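PDB 3DAO: putative Phosphate from Eubacterium rectale, which probably acts as a phosphatase of the haloacid dehalogenase-like hydrolase family. Local coordinates for residues 138-141 with 142-145; 111-115 with 116-120; 83-86 with 87-91. One frame throughout, in Å; residues are numbered along the deposited sequence.

Overall arrangement
Each of the three is a local contact within its own continuous run of chain. Interaction 3 (83-91) is largely buried, about 6 Å from the centre of the chain, and turns one strand of the eight-stranded sheet, consistent with a Rossmann-like HAD core, into the next; glycines, backbone bonds and threonine hydroxyls carry it. Interactions 1 and 2 each lie along a helix packed on the six-stranded sheet of what is probably the cap domain, their centres about 20 Å apart without touching. Both helices put apolar residues on strand 122-126. Interaction 1 (138-145) begins its helix with a serine cap and an aromatic pair, whereas interaction 2 (111-120) ends its helix with an exposed salt bridge.

Interaction 1 of 3, residues 138-141 with 142-145; sequences SPIF and HLLR
Phe141 and His142, consecutive residues in the first turn of helix 139-146, form a T-shaped aromatic pair inside a beta-alpha-beta unit that runs from strand 131-133 through this helix to strand 152-154. The edge of the Phe141 ring is directed at the imidazole face, with the planes at 84° and the centroids 5.9 Å apart. Phe141 CG lies anti to the backbone N (chi1 -180°), whereas His142 CG stands beside its own N (chi1 -71°), and these different first torsions let adjacent residues bring their rings together.

Backbone bonds wind the turn. His142 N donates almost straight to Ser138 O, and the N-H groups of Leu143, Leu144 and Arg145 repeat the i to i-4 pattern. Ser138 is the N-cap: its OG accepts from Phe141 N at 3.0 Å, satisfying an amide that has no preceding helical carbonyl. Pro139 suits the first helical position, where its missing N-H costs no helix bond.

Apolar contacts run along the helix and onto the sheet. Ile140 CD1 meets Leu143 CD2 at 3.7 Å, and Leu143 also touches Tyr148; Ile140 and Leu144 reach Phe124 on strand 122-126, and Phe141 and Leu144 rest on Met152.

Arg145, itself exposed, reaches the phenyl edge one turn on and also touches Met152. Its chain bends at chi3, and NH1 comes near the ring plane, 3.6 Å from Phe141 CE2.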
loop_
_atom_site.group_PDB
_atom_site.type_symbol
_atom_site.label_atom_id
_atom_site.label_comp_id
_atom_site.label_asym_id
_atom_site.label_seq_id
_atom_site.Cartn_x
_atom_site.Cartn_y
_atom_site.Cartn_z
ATOM N N SER A 138 -22.226 -3.296 -11.799
ATOM C CA SER A 138 -22.604 -3.000 -10.413
ATOM C C SER A 138 -22.297 -1.578 -9.958
ATOM O O SER A 138 -21.431 -0.915 -10.523
ATOM C CB SER A 138 -21.924 -3.962 -9.440
ATOM O OG SER A 138 -20.535 -3.700 -9.347
ATOM N N PRO A 139 -23.000 -1.118 -8.906
ATOM C CA PRO A 139 -22.682 0.166 -8.349
ATOM C C PRO A 139 -21.228 0.263 -7.888
ATOM O O PRO A 139 -20.555 1.245 -8.150
ATOM C CB PRO A 139 -23.667 0.299 -7.186
ATOM C CG PRO A 139 -24.857 -0.540 -7.610
ATOM C CD PRO A 139 -24.245 -1.680 -8.340
ATOM N N ILE A 140 -20.713 -0.767 -7.250
ATOM C CA ILE A 140 -19.364 -0.658 -6.708
ATOM C C ILE A 140 -18.346 -0.678 -7.834
ATOM O O ILE A 140 -17.324 0.009 -7.765
ATOM C CB ILE A 140 -19.087 -1.735 -5.628
ATOM C CG1 ILE A 140 -18.006 -1.228 -4.665
ATOM C CG2 ILE A 140 -18.834 -3.050 -6.289
ATOM C CD1 ILE A 140 -18.476 0.006 -3.792
ATOM N N PHE A 141 -18.628 -1.446 -8.879
ATOM C CA PHE A 141 -17.745 -1.470 -10.054
ATOM C C PHE A 141 -17.641 -0.050 -10.608
ATOM O O PHE A 141 -16.583 0.464 -10.913
ATOM C CB PHE A 141 -18.295 -2.342 -11.151
ATOM C CG PHE A 141 -17.414 -2.388 -12.365
ATOM C CD1 PHE A 141 -16.384 -3.325 -12.454
ATOM C CD2 PHE A 141 -17.596 -1.494 -13.395
ATOM C CE1 PHE A 141 -15.569 -3.370 -13.569
ATOM C CE2 PHE A 141 -16.787 -1.539 -14.494
ATOM C CZ PHE A 141 -15.774 -2.459 -14.579
ATOM N N HIS A 142 -18.787 0.568 -10.775
ATOM C CA HIS A 142 -18.810 1.982 -11.221
ATOM C C HIS A 142 -18.093 2.943 -10.307
ATOM O O HIS A 142 -17.453 3.877 -10.802
ATOM C CB HIS A 142 -20.237 2.452 -11.536
ATOM C CG HIS A 142 -20.771 1.821 -12.782
ATOM N ND1 HIS A 142 -20.415 2.259 -14.036
ATOM C CD2 HIS A 142 -21.595 0.767 -12.970
ATOM C CE1 HIS A 142 -20.989 1.495 -14.946
ATOM N NE2 HIS A 142 -21.720 0.586 -14.330
ATOM N N LEU A 143 -18.178 2.729 -8.992
ATOM C CA LEU A 143 -17.509 3.601 -8.041
ATOM C C LEU A 143 -15.987 3.475 -8.213
ATOM O O LEU A 143 -15.239 4.466 -8.256
ATOM C CB LEU A 143 -17.888 3.289 -6.601
ATOM C CG LEU A 143 -17.299 4.189 -5.503
ATOM C CD1 LEU A 143 -17.953 5.593 -5.483
ATOM C CD2 LEU A 143 -17.419 3.482 -4.166
ATOM N N LEU A 144 -15.549 2.239 -8.302
ATOM C CA LEU A 144 -14.110 1.944 -8.418
ATOM C C LEU A 144 -13.529 2.531 -9.682
ATOM O O LEU A 144 -12.487 3.157 -9.657
ATOM C CB LEU A 144 -13.866 0.425 -8.430
ATOM C CG LEU A 144 -14.230 -0.282 -7.151
ATOM C CD1 LEU A 144 -13.994 -1.827 -7.283
ATOM C CD2 LEU A 144 -13.509 0.328 -5.991
ATOM N N ARG A 145 -14.240 2.356 -10.787
ATOM C CA ARG A 145 -13.728 2.802 -12.094
ATOM C C ARG A 145 -13.880 4.293 -12.305
ATOM O O ARG A 145 -12.933 4.972 -12.709
ATOM C CB ARG A 145 -14.437 2.086 -13.262
ATOM C CG ARG A 145 -13.797 2.378 -14.641
ATOM C CD ARG A 145 -14.576 1.729 -15.792
ATOM N NE ARG A 145 -15.820 2.454 -15.955
ATOM C CZ ARG A 145 -16.904 2.044 -16.600
ATOM N NH1 ARG A 145 -16.966 0.868 -17.195
ATOM N NH2 ARG A 145 -17.958 2.838 -16.614
#

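Interaction 2 of 3, residues 111-115 with 116-120; sequences CRMVR and DELPA
Arg115 and Asp116 are neighbours whose first torsions send their side chains along the same course: Arg115 CG lies anti to the backbone N (chi1 -178°), while Asp116 CG sits beside its own N (chi1 -64°). A bend at chi3 then folds the guanidinium back beside the carboxylate. The grip is side-on and bidentate. Arg115 NE donates to Asp116 OD1 at 2.9 Å from well above the carboxylate plane, and Arg115 NH2 makes a nearly straight bond to Asp116 OD2, also 2.9 Å, on its syn side.

Helix 104-117 ends here. Asp116 N bonds to Arg112 O and Glu117 N to Met113 O at 2.8 Å, both in the regular helical pattern. Leu118, the first residue to leave helical angles, still donates to Val114 O at 2.9 Å and, weakly, to Met113 O. Pro119 suits the exit because it has no N-H to continue the series.

The apolar residues of the turn pack elsewhere: Val114 CG1 lies against Leu118 CB at 4.1 Å, and Val114 also touches Tyr123 and Phe169 on the sheet. Selenomethionine 113 (Met113) reaches Phe185 and Trp189 of helix 185-189.

Opposite charges thus pair within the exposed last turn, while Val114 faces the sheet and Met113 packs on helix 185-189. Two bonds limit rotation of the guanidinium, and its positive charge would probably help keep Asp116 ionised.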
loop_
_atom_site.group_PDB
_atom_site.type_symbol
_atom_site.label_atom_id
_atom_site.label_comp_id
_atom_site.label_asym_id
_atom_site.label_seq_id
_atom_site.Cartn_x
_atom_site.Cartn_y
_atom_site.Cartn_z
ATOM N N CYS A 111 -11.731 -17.469 -4.935
ATOM C CA CYS A 111 -12.791 -17.175 -5.917
ATOM C C CYS A 111 -13.894 -18.227 -5.813
ATOM O O CYS A 111 -15.084 -17.931 -5.725
ATOM C CB CYS A 111 -12.262 -17.229 -7.348
ATOM S SG CYS A 111 -11.249 -15.832 -7.950
ATOM N N ARG A 112 -13.483 -19.495 -5.879
ATOM C CA ARG A 112 -14.472 -20.608 -5.850
ATOM C C ARG A 112 -15.276 -20.629 -4.600
ATOM O O ARG A 112 -16.508 -20.826 -4.633
ATOM C CB ARG A 112 -13.789 -21.962 -6.063
ATOM C CG ARG A 112 -13.196 -22.035 -7.416
ATOM C CD ARG A 112 -12.446 -23.326 -7.660
ATOM N NE ARG A 112 -11.868 -23.309 -8.996
ATOM C CZ ARG A 112 -10.559 -23.315 -9.216
ATOM N NH1 ARG A 112 -9.708 -23.495 -8.223
ATOM N NH2 ARG A 112 -10.118 -23.258 -10.437
HETATM N N MSE A 113 -14.610 -20.327 -3.493
HETATM C CA MSE A 113 -15.283 -20.320 -2.200
HETATM C C MSE A 113 -16.286 -19.174 -2.089
HETATM O O MSE A 113 -17.405 -19.360 -1.595
HETATM C CB MSE A 113 -14.307 -20.290 -1.033
HETATM C CG MSE A 113 -15.006 -20.121 0.305
HETATM SE SE MSE A 113 -13.800 -20.254 1.824
HETATM C CE MSE A 113 -13.295 -22.148 1.734
ATOM N N VAL A 114 -15.899 -17.986 -2.558
ATOM C CA VAL A 114 -16.815 -16.848 -2.446
ATOM C C VAL A 114 -18.033 -17.100 -3.335
ATOM O O VAL A 114 -19.174 -16.928 -2.931
ATOM C CB VAL A 114 -16.124 -15.520 -2.751
ATOM C CG1 VAL A 114 -17.168 -14.344 -2.710
ATOM C CG2 VAL A 114 -14.982 -15.289 -1.739
ATOM N N ARG A 115 -17.756 -17.627 -4.513
ATOM C CA ARG A 115 -18.791 -17.897 -5.504
ATOM C C ARG A 115 -19.805 -18.898 -4.984
ATOM O O ARG A 115 -21.016 -18.687 -5.057
ATOM C CB ARG A 115 -18.132 -18.433 -6.773
ATOM C CG ARG A 115 -19.066 -18.727 -7.909
ATOM C CD ARG A 115 -18.330 -19.548 -8.983
ATOM N NE ARG A 115 -17.930 -20.825 -8.386
ATOM C CZ ARG A 115 -16.990 -21.650 -8.837
ATOM N NH1 ARG A 115 -16.307 -21.350 -9.896
ATOM N NH2 ARG A 115 -16.698 -22.764 -8.163
ATOM N N ASP A 116 -19.292 -19.969 -4.393
ATOM C CA ASP A 116 -20.136 -21.076 -3.971
ATOM C C ASP A 116 -20.722 -20.977 -2.586
ATOM O O ASP A 116 -21.834 -21.477 -2.347
ATOM C CB ASP A 116 -19.344 -22.394 -4.058
ATOM C CG ASP A 116 -18.948 -22.749 -5.492
ATOM O OD1 ASP A 116 -19.616 -22.263 -6.446
ATOM O OD2 ASP A 116 -17.985 -23.532 -5.663
ATOM N N GLU A 117 -19.965 -20.386 -1.671
ATOM C CA GLU A 117 -20.357 -20.290 -0.263
ATOM C C GLU A 117 -20.689 -18.915 0.283
ATOM O O GLU A 117 -21.262 -18.805 1.363
ATOM C CB GLU A 117 -19.294 -20.945 0.627
ATOM C CG GLU A 117 -18.939 -22.344 0.167
ATOM C CD GLU A 117 -18.147 -23.093 1.213
ATOM O OE1 GLU A 117 -18.665 -23.247 2.332
ATOM O OE2 GLU A 117 -17.031 -23.512 0.889
ATOM N N LEU A 118 -20.301 -17.864 -0.448
ATOM C CA LEU A 118 -20.643 -16.465 -0.089
ATOM C C LEU A 118 -21.278 -15.774 -1.301
ATOM O O LEU A 118 -20.852 -14.708 -1.725
ATOM C CB LEU A 118 -19.417 -15.687 0.384
ATOM C CG LEU A 118 -18.757 -16.075 1.704
ATOM C CD1 LEU A 118 -18.000 -17.402 1.612
ATOM C CD2 LEU A 118 -17.779 -14.949 2.109
ATOM N N PRO A 119 -22.357 -16.365 -1.814
ATOM C CA PRO A 119 -22.920 -15.898 -3.083
ATOM C C PRO A 119 -23.531 -14.493 -3.020
ATOM O O PRO A 119 -23.755 -13.893 -4.063
ATOM C CB PRO A 119 -23.961 -16.969 -3.405
ATOM C CG PRO A 119 -24.402 -17.458 -2.044
ATOM C CD PRO A 119 -23.150 -17.461 -1.224
ATOM N N ALA A 120 -23.742 -13.949 -1.833
ATOM C CA ALA A 120 -24.304 -12.587 -1.742
ATOM C C ALA A 120 -23.220 -11.547 -1.963
ATOM O O ALA A 120 -23.515 -10.378 -2.108
ATOM C CB ALA A 120 -24.936 -12.321 -0.413
#

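Interaction 3 of 3, residues 83-86 with 87-91; sequences ITDG and GTVVR
Thr84 faces both Thr88 and Val89, a classic beta bulge at the start of the return strand of a short hairpin. The extra residue is accommodated at Thr84 O, which takes two amide donors: Gly87 N at 2.9 Å, from above the carbonyl plane, and Thr88 N at 3.3 Å, nearly along the C=O axis. Thr84 N donates to Val89 O at 2.9 Å within the bulge; beyond it, Ile83 stands opposite Val90 in a non-hydrogen-bonded antiparallel pair, and Ile83 CA also makes a CA-H...O contact to Val89 O.

Three residues with positive phi, Asp85, Gly86 and Gly87, reverse the chain. Glycine suits Gly86, and at Gly87 it is essentially demanded, since a beta carbon would collide with Gly86 O. The bare Gly87 CA also lets Ile83 CG2 approach to 3.6 Å.

The threonine hydroxyls brace the turn. Thr84 OG1 lies between the backbone N and the carbonyl carbon (chi1 80°), from where it donates to Asp85 OD1 at 2.8 Å on the anti lone pair, which helps to orient that carboxylate. The same oxygen is 3.2 Å from Val89 CB, so the valine packs closely beside this bond. Across the turn, Thr88 OG1 donates to Asp85 O at 3.2 Å from above the carbonyl plane.

Strands 81-84 and 89-91 lie near one edge of the eight-stranded sheet, with 57-61 beside the first and 96-99 beside the second. Ile83 and Val90 point side by side to the face covered by Ala215 of helix 212-222, whereas Thr84, on the other face, meets Phe66 and Glu69 of helix 66-72.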
loop_
_atom_site.group_PDB
_atom_site.type_symbol
_atom_site.label_atom_id
_atom_site.label_comp_id
_atom_site.label_asym_id
_atom_site.label_seq_id
_atom_site.Cartn_x
_atom_site.Cartn_y
_atom_site.Cartn_z
ATOM N N ILE A 83 7.205 1.548 -3.336
ATOM C CA ILE A 83 6.555 0.393 -2.724
ATOM C C ILE A 83 5.061 0.700 -2.860
ATOM O O ILE A 83 4.569 1.739 -2.403
ATOM C CB ILE A 83 7.007 0.123 -1.282
ATOM C CG1 ILE A 83 8.479 -0.312 -1.250
ATOM C CG2 ILE A 83 6.095 -0.980 -0.641
ATOM C CD1 ILE A 83 9.105 -0.312 0.135
ATOM N N THR A 84 4.343 -0.201 -3.529
ATOM C CA THR A 84 2.960 0.050 -3.880
ATOM C C THR A 84 2.035 -1.019 -3.350
ATOM O O THR A 84 2.460 -2.091 -2.923
ATOM C CB THR A 84 2.776 0.084 -5.440
ATOM O OG1 THR A 84 2.715 -1.247 -5.991
ATOM C CG2 THR A 84 3.908 0.880 -6.142
ATOM N N ASP A 85 0.758 -0.684 -3.365
ATOM C CA ASP A 85 -0.292 -1.684 -3.067
ATOM C C ASP A 85 -0.078 -2.362 -1.740
ATOM O O ASP A 85 -0.306 -3.590 -1.590
ATOM C CB ASP A 85 -0.402 -2.721 -4.190
ATOM C CG ASP A 85 -0.904 -2.135 -5.490
ATOM O OD1 ASP A 85 -0.077 -1.642 -6.272
ATOM O OD2 ASP A 85 -2.137 -2.170 -5.730
ATOM N N GLY A 86 0.415 -1.567 -0.808
ATOM C CA GLY A 86 0.619 -1.971 0.574
ATOM C C GLY A 86 1.785 -2.903 0.796
ATOM O O GLY A 86 1.855 -3.599 1.811
ATOM N N GLY A 87 2.713 -2.918 -0.137
ATOM C CA GLY A 87 3.885 -3.782 0.018
ATOM C C GLY A 87 3.968 -5.004 -0.875
ATOM O O GLY A 87 4.852 -5.826 -0.700
ATOM N N THR A 88 3.082 -5.106 -1.863
ATOM C CA THR A 88 3.051 -6.260 -2.756
ATOM C C THR A 88 3.908 -6.074 -4.010
ATOM O O THR A 88 4.211 -7.035 -4.731
ATOM C CB THR A 88 1.618 -6.623 -3.191
ATOM O OG1 THR A 88 0.974 -5.482 -3.773
ATOM C CG2 THR A 88 0.800 -7.172 -2.008
ATOM N N VAL A 89 4.324 -4.818 -4.226
ATOM C CA VAL A 89 5.214 -4.476 -5.353
ATOM C C VAL A 89 6.253 -3.447 -4.918
ATOM O O VAL A 89 5.918 -2.476 -4.215
ATOM C CB VAL A 89 4.445 -3.879 -6.538
ATOM C CG1 VAL A 89 5.342 -3.775 -7.793
ATOM C CG2 VAL A 89 3.171 -4.672 -6.844
ATOM N N VAL A 90 7.492 -3.736 -5.316
ATOM C CA VAL A 90 8.668 -2.894 -5.106
ATOM C C VAL A 90 9.291 -2.646 -6.492
ATOM O O VAL A 90 9.627 -3.578 -7.224
ATOM C CB VAL A 90 9.714 -3.566 -4.221
ATOM C CG1 VAL A 90 10.927 -2.634 -3.972
ATOM C CG2 VAL A 90 9.120 -4.086 -2.902
ATOM N N ARG A 91 9.445 -1.380 -6.843
ATOM C CA ARG A 91 9.916 -1.024 -8.174
ATOM C C ARG A 91 10.647 0.305 -8.260
ATOM O O ARG A 91 10.512 1.214 -7.405
ATOM C CB ARG A 91 8.731 -1.027 -9.159
ATOM C CG ARG A 91 7.581 -0.033 -8.916
ATOM C CD ARG A 91 6.694 -0.106 -10.161
ATOM N NE ARG A 91 7.519 0.289 -11.309
ATOM C CZ ARG A 91 7.192 0.155 -12.583
ATOM N NH1 ARG A 91 6.041 -0.438 -12.960
ATOM N NH2 ARG A 91 8.046 0.590 -13.485
#